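Local coordinates for E3 SUMO-protein ligase SIZ1 (Saccharomyces cerevisiae, PDB 3I2D) that acts as an E3 ligase that attaches SUMO (Smt3) to septins and to PCNA, using a zinc-binding SP-RING domain that interacts with the conjugating enzyme UBC9, at residues R118-S123 against P168-P173; T206-L211 against D275-L280. One frame throughout, in Å; residues are numbered along the deposited sequence.

Contact 1 (R118-S123 against P168-P173)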
# COMPACT_ATOMS: atom_id res chain seq x y z
N ARG A 118 10.57 -2.69 10.74
CA ARG A 118 10.23 -1.55 11.59
C ARG A 118 9.12 -1.88 12.56
O ARG A 118 8.31 -2.76 12.31
CB ARG A 118 9.82 -0.37 10.72
CG ARG A 118 10.73 -0.17 9.51
CD ARG A 118 11.28 1.23 9.47
NE ARG A 118 11.93 1.58 10.73
CZ ARG A 118 12.35 2.81 11.02
NH1 ARG A 118 12.19 3.80 10.14
NH2 ARG A 118 12.92 3.06 12.19
N LEU A 119 9.09 -1.17 13.69
CA LEU A 119 8.07 -1.40 14.71
C LEU A 119 6.94 -0.38 14.53
O LEU A 119 7.10 0.80 14.83
CB LEU A 119 8.69 -1.24 16.09
CG LEU A 119 8.07 -1.97 17.28
CD1 LEU A 119 8.10 -1.01 18.44
CD2 LEU A 119 6.65 -2.43 16.98
N TYR A 120 5.80 -0.84 14.04
CA TYR A 120 4.67 0.05 13.80
C TYR A 120 3.58 -0.08 14.85
O TYR A 120 3.30 -1.17 15.34
CB TYR A 120 4.06 -0.23 12.42
CG TYR A 120 4.80 0.38 11.25
CD1 TYR A 120 6.03 1.01 11.43
CD2 TYR A 120 4.25 0.35 9.97
CE1 TYR A 120 6.69 1.61 10.36
CE2 TYR A 120 4.90 0.94 8.89
CZ TYR A 120 6.12 1.57 9.09
OH TYR A 120 6.76 2.17 8.03
N LEU A 121 2.99 1.04 15.22
CA LEU A 121 1.90 0.97 16.17
C LEU A 121 0.64 1.22 15.35
O LEU A 121 0.57 2.17 14.56
CB LEU A 121 2.07 2.03 17.24
CG LEU A 121 0.97 2.06 18.29
CD1 LEU A 121 0.83 0.70 18.96
CD2 LEU A 121 1.30 3.16 19.29
N PHE A 122 -0.34 0.34 15.51
CA PHE A 122 -1.60 0.47 14.78
C PHE A 122 -2.71 0.80 15.76
O PHE A 122 -2.60 0.54 16.96
CB PHE A 122 -1.99 -0.84 14.07
CG PHE A 122 -1.16 -1.15 12.88
CD1 PHE A 122 0.16 -1.58 13.02
CD2 PHE A 122 -1.68 -1.01 11.60
CE1 PHE A 122 0.93 -1.86 11.92
CE2 PHE A 122 -0.91 -1.29 10.49
CZ PHE A 122 0.40 -1.72 10.65
N SER A 123 -3.79 1.36 15.24
CA SER A 123 -4.93 1.70 16.05
C SER A 123 -6.17 1.48 15.24
O SER A 123 -6.18 1.72 14.05
CB SER A 123 -4.85 3.16 16.48
OG SER A 123 -5.99 3.51 17.24
N PRO A 168 -0.26 3.96 10.58
CA PRO A 168 0.53 3.52 11.73
C PRO A 168 1.69 4.47 12.09
O PRO A 168 2.16 5.26 11.26
CB PRO A 168 1.02 2.15 11.30
CG PRO A 168 1.23 2.33 9.83
CD PRO A 168 -0.02 3.08 9.42
N ALA A 169 2.14 4.39 13.33
CA ALA A 169 3.23 5.22 13.81
C ALA A 169 4.52 4.41 13.97
O ALA A 169 4.51 3.35 14.58
CB ALA A 169 2.83 5.87 15.12
N ASP A 170 5.61 4.93 13.42
CA ASP A 170 6.91 4.28 13.48
C ASP A 170 7.58 4.56 14.82
O ASP A 170 8.07 5.68 15.04
CB ASP A 170 7.81 4.85 12.37
CG ASP A 170 8.96 3.92 12.01
OD1 ASP A 170 9.38 3.13 12.87
OD2 ASP A 170 9.44 3.98 10.85
N LEU A 171 7.62 3.56 15.71
CA LEU A 171 8.27 3.71 17.03
C LEU A 171 9.77 3.43 16.97
O LEU A 171 10.54 3.92 17.79
CB LEU A 171 7.69 2.72 18.05
CG LEU A 171 6.19 2.57 18.27
CD1 LEU A 171 5.95 1.42 19.23
CD2 LEU A 171 5.63 3.85 18.80
N THR A 172 10.16 2.62 15.99
CA THR A 172 11.53 2.17 15.79
C THR A 172 12.73 3.06 16.09
O THR A 172 13.63 2.65 16.81
CB THR A 172 11.68 1.64 14.39
OG1 THR A 172 10.46 0.97 14.02
CG2 THR A 172 12.82 0.65 14.33
N PRO A 173 12.76 4.28 15.54
CA PRO A 173 13.92 5.13 15.84
C PRO A 173 14.05 5.60 17.28
O PRO A 173 15.02 6.28 17.62
CB PRO A 173 13.74 6.30 14.87
CG PRO A 173 12.26 6.41 14.72
CD PRO A 173 11.86 4.94 14.58
O HOH W 1 8.73 3.87 8.27

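Contact 2 (T206-L211 against D275-L280)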
# COMPACT_ATOMS: atom_id res chain seq x y z
N THR A 206 9.47 -2.83 -0.63
CA THR A 206 9.85 -1.75 -1.49
C THR A 206 9.17 -1.65 -2.86
O THR A 206 8.71 -2.65 -3.43
CB THR A 206 11.39 -1.80 -1.62
OG1 THR A 206 11.92 -0.61 -1.04
CG2 THR A 206 11.84 -1.95 -3.06
N PRO A 207 9.05 -0.43 -3.38
CA PRO A 207 8.43 -0.24 -4.69
C PRO A 207 9.07 -1.14 -5.76
O PRO A 207 8.37 -1.80 -6.52
CB PRO A 207 8.65 1.25 -4.96
CG PRO A 207 8.46 1.84 -3.57
CD PRO A 207 9.19 0.86 -2.67
N GLU A 208 10.40 -1.19 -5.80
CA GLU A 208 11.11 -2.03 -6.78
C GLU A 208 10.93 -3.51 -6.48
O GLU A 208 11.02 -4.34 -7.38
CB GLU A 208 12.60 -1.67 -6.88
CG GLU A 208 13.14 -0.88 -5.71
CD GLU A 208 12.72 0.59 -5.74
OE1 GLU A 208 12.40 1.13 -4.65
OE2 GLU A 208 12.73 1.20 -6.84
N GLN A 209 10.68 -3.86 -5.23
CA GLN A 209 10.45 -5.27 -4.92
C GLN A 209 9.13 -5.65 -5.55
O GLN A 209 9.03 -6.68 -6.20
CB GLN A 209 10.34 -5.51 -3.43
CG GLN A 209 11.58 -5.27 -2.65
CD GLN A 209 11.44 -5.86 -1.28
OE1 GLN A 209 11.14 -7.05 -1.14
NE2 GLN A 209 11.64 -5.05 -0.24
N LEU A 210 8.11 -4.82 -5.35
CA LEU A 210 6.80 -5.08 -5.92
C LEU A 210 6.86 -5.09 -7.44
O LEU A 210 6.13 -5.84 -8.07
CB LEU A 210 5.79 -4.03 -5.49
CG LEU A 210 5.36 -4.02 -4.03
CD1 LEU A 210 4.20 -3.07 -3.88
CD2 LEU A 210 4.96 -5.41 -3.59
N LEU A 211 7.73 -4.25 -8.02
CA LEU A 211 7.88 -4.21 -9.48
C LEU A 211 8.25 -5.61 -9.95
O LEU A 211 7.84 -6.05 -11.02
CB LEU A 211 8.98 -3.25 -9.93
CG LEU A 211 9.28 -3.37 -11.43
CD1 LEU A 211 8.14 -2.77 -12.23
CD2 LEU A 211 10.59 -2.67 -11.77
N ASP A 275 4.02 3.71 -16.44
CA ASP A 275 5.18 3.04 -15.89
C ASP A 275 4.95 2.38 -14.55
O ASP A 275 4.66 3.05 -13.56
CB ASP A 275 6.34 4.03 -15.80
CG ASP A 275 7.65 3.34 -15.53
OD1 ASP A 275 8.00 3.18 -14.34
OD2 ASP A 275 8.32 2.93 -16.50
N ALA A 276 5.08 1.05 -14.50
CA ALA A 276 4.83 0.32 -13.25
C ALA A 276 5.73 0.79 -12.11
O ALA A 276 5.35 0.73 -10.94
CB ALA A 276 5.00 -1.19 -13.45
N LEU A 277 6.92 1.27 -12.44
CA LEU A 277 7.79 1.72 -11.37
C LEU A 277 7.28 3.01 -10.77
O LEU A 277 7.26 3.16 -9.55
CB LEU A 277 9.23 1.90 -11.86
CG LEU A 277 10.17 2.19 -10.69
CD1 LEU A 277 10.08 1.08 -9.64
CD2 LEU A 277 11.56 2.33 -11.20
N TRP A 278 6.86 3.95 -11.63
CA TRP A 278 6.36 5.21 -11.12
C TRP A 278 5.02 5.00 -10.46
O TRP A 278 4.74 5.58 -9.42
CB TRP A 278 6.23 6.26 -12.23
CG TRP A 278 7.54 6.92 -12.58
CD1 TRP A 278 8.44 6.51 -13.52
CD2 TRP A 278 8.10 8.10 -11.99
NE1 TRP A 278 9.52 7.35 -13.55
CE2 TRP A 278 9.34 8.34 -12.62
CE3 TRP A 278 7.67 8.98 -10.99
CZ2 TRP A 278 10.17 9.42 -12.28
CZ3 TRP A 278 8.49 10.06 -10.65
CH2 TRP A 278 9.72 10.27 -11.30
N PHE A 279 4.18 4.17 -11.06
CA PHE A 279 2.89 3.93 -10.45
C PHE A 279 3.07 3.49 -8.99
O PHE A 279 2.36 3.96 -8.10
CB PHE A 279 2.14 2.85 -11.22
CG PHE A 279 0.82 2.48 -10.61
CD1 PHE A 279 -0.26 3.36 -10.69
CD2 PHE A 279 0.66 1.27 -9.95
CE1 PHE A 279 -1.49 3.02 -10.11
CE2 PHE A 279 -0.57 0.93 -9.37
CZ PHE A 279 -1.65 1.81 -9.45
N LEU A 280 4.02 2.59 -8.76
CA LEU A 280 4.27 2.04 -7.43
C LEU A 280 4.91 3.02 -6.46
O LEU A 280 4.68 2.93 -5.26
CB LEU A 280 5.11 0.77 -7.56
CG LEU A 280 4.35 -0.42 -8.15
CD1 LEU A 280 5.31 -1.44 -8.71
CD2 LEU A 280 3.49 -1.03 -7.06

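Contact 1 (R118-S123 against P168-P173)
R118 and D170 meet through their first torsions: R118 sets CG anti to its carbonyl carbon and bends at chi2 and chi3, while D170 holds CG anti to its backbone N (chi1 -158°). T172 turns its OG1 beside its own backbone N, toward L119. The T172 hydroxyl works in both directions: OG1 accepts from L119 N at 2.6 Å and donates to D170 OD1 at 2.7 Å. The other carboxylate oxygen, D170 OD2, lies 2.8 Å from R118 NH1, but well out of the guanidinium plane, a salt bridge of charges alone with no N-H aimed at it. Carboxylate and guanidinium planes stand 71° apart, OD1 sitting above the guanidinium centre. OD2 also accepts from a water that bonds to Y120 OH. An alanine in place of T172 would probably leave the L119 N-H without its acceptor and OD1 without its hydroxyl donor, so that the carboxylate could turn more easily.

Farther along, the backbones pair as antiparallel strands. L121 and A169 form a hydrogen-bonded pair, with L121 N 2.8 Å from A169 O and A169 N 3.0 Å from L121 O, while L171 N donates to L119 O. Y120 and D170 are the adjacent non-hydrogen-bonded pair. P168 lays its CB over the centre of the F122 ring, a CH-pi contact 3.9 Å from the centroid, and its CG touches Y120 CD2. L121, A169 and L171 all reach L145 on strand 143-147.

The short strand 169-170 thus closes one edge of a PINIT-domain sheet. Its chemistry implies three kinds of hold: main-chain pairing, apolar packing against the second sheet, and a polar cluster where hydroxyl, water and arginine share one carboxylate that is likely to stay ionised.

Contact 2 (T206-L211 against D275-L280)
P207 and L280 bring their CA atoms to 5.5 Å where two short helical segments, 207-211 and 276-280, pack against each other. Their axes come within 9.1 Å, and their N-to-C directions differ by 136°, closer to antiparallel than to parallel. Each helix has a residue at its N-cap position, T206 and D275. Only D275, of the two, makes a side-chain capping bond: its OD1 accepts from W278 N at 3.0 Å through the anti lone pair and, weakly, from L277 N. Its OD2 is held outside the helix by the backbone N-H groups of K260 and Y261.

No hydrogen bond joins the two segments, so the interface rests on apolar side chains. L280 contributes the largest share. With its CG beside the backbone N (chi1 -71°), its two methyls divide the work: L280 CD1 rests on the helix backbone, 3.8 Å from P207 O and about as far from L211 N, while L280 CD2 meets L210 CD1 at 3.8 Å. P207 CB meets L280 CB at 4.4 Å. One turn away L211 has CG anti to its backbone N, and L211 CD1 reaches the small A276 CB at 3.7 Å, with CD2 near L277 CD1. On the exposed side of the contact the chain of E208, bent at chi2, passes OE2 beside L277 CD1, and the same oxygen bonds H281 NE2 on helix 276-285.

The side chain of A276 lies about 11 Å from that of the zinc ligand C291. In sequence, helix 276-285 falls between the zinc ligands C268 and H270 and the pair C291 and C294, as the central helix does in RING-type folds. The arrangement is thus a helix-helix packing that sets helix 207-215, continuing from strand 195-204 of the PINIT sheet, against this central helix of the SP-RING.

How the contacts relate
Both contacts are largely buried, yet they do different jobs in the fold. Contact 1 lies within one domain, adding the edge strand to a PINIT sheet; contact 2 joins helix 207-215, directly downstream of strand 195-204, to the SP-RING. They share no element, their centres lie about 23 Å apart and their nearest atoms about 10 Å, but strand 195-204 also neighbours strand 117-125 of contact 1 and so links the two along the chain. The chemistry differs accordingly: main-chain pairing and a charged, water-linked end in contact 1, against leucine, proline and alanine packing without a cross-segment hydrogen bond in contact 2.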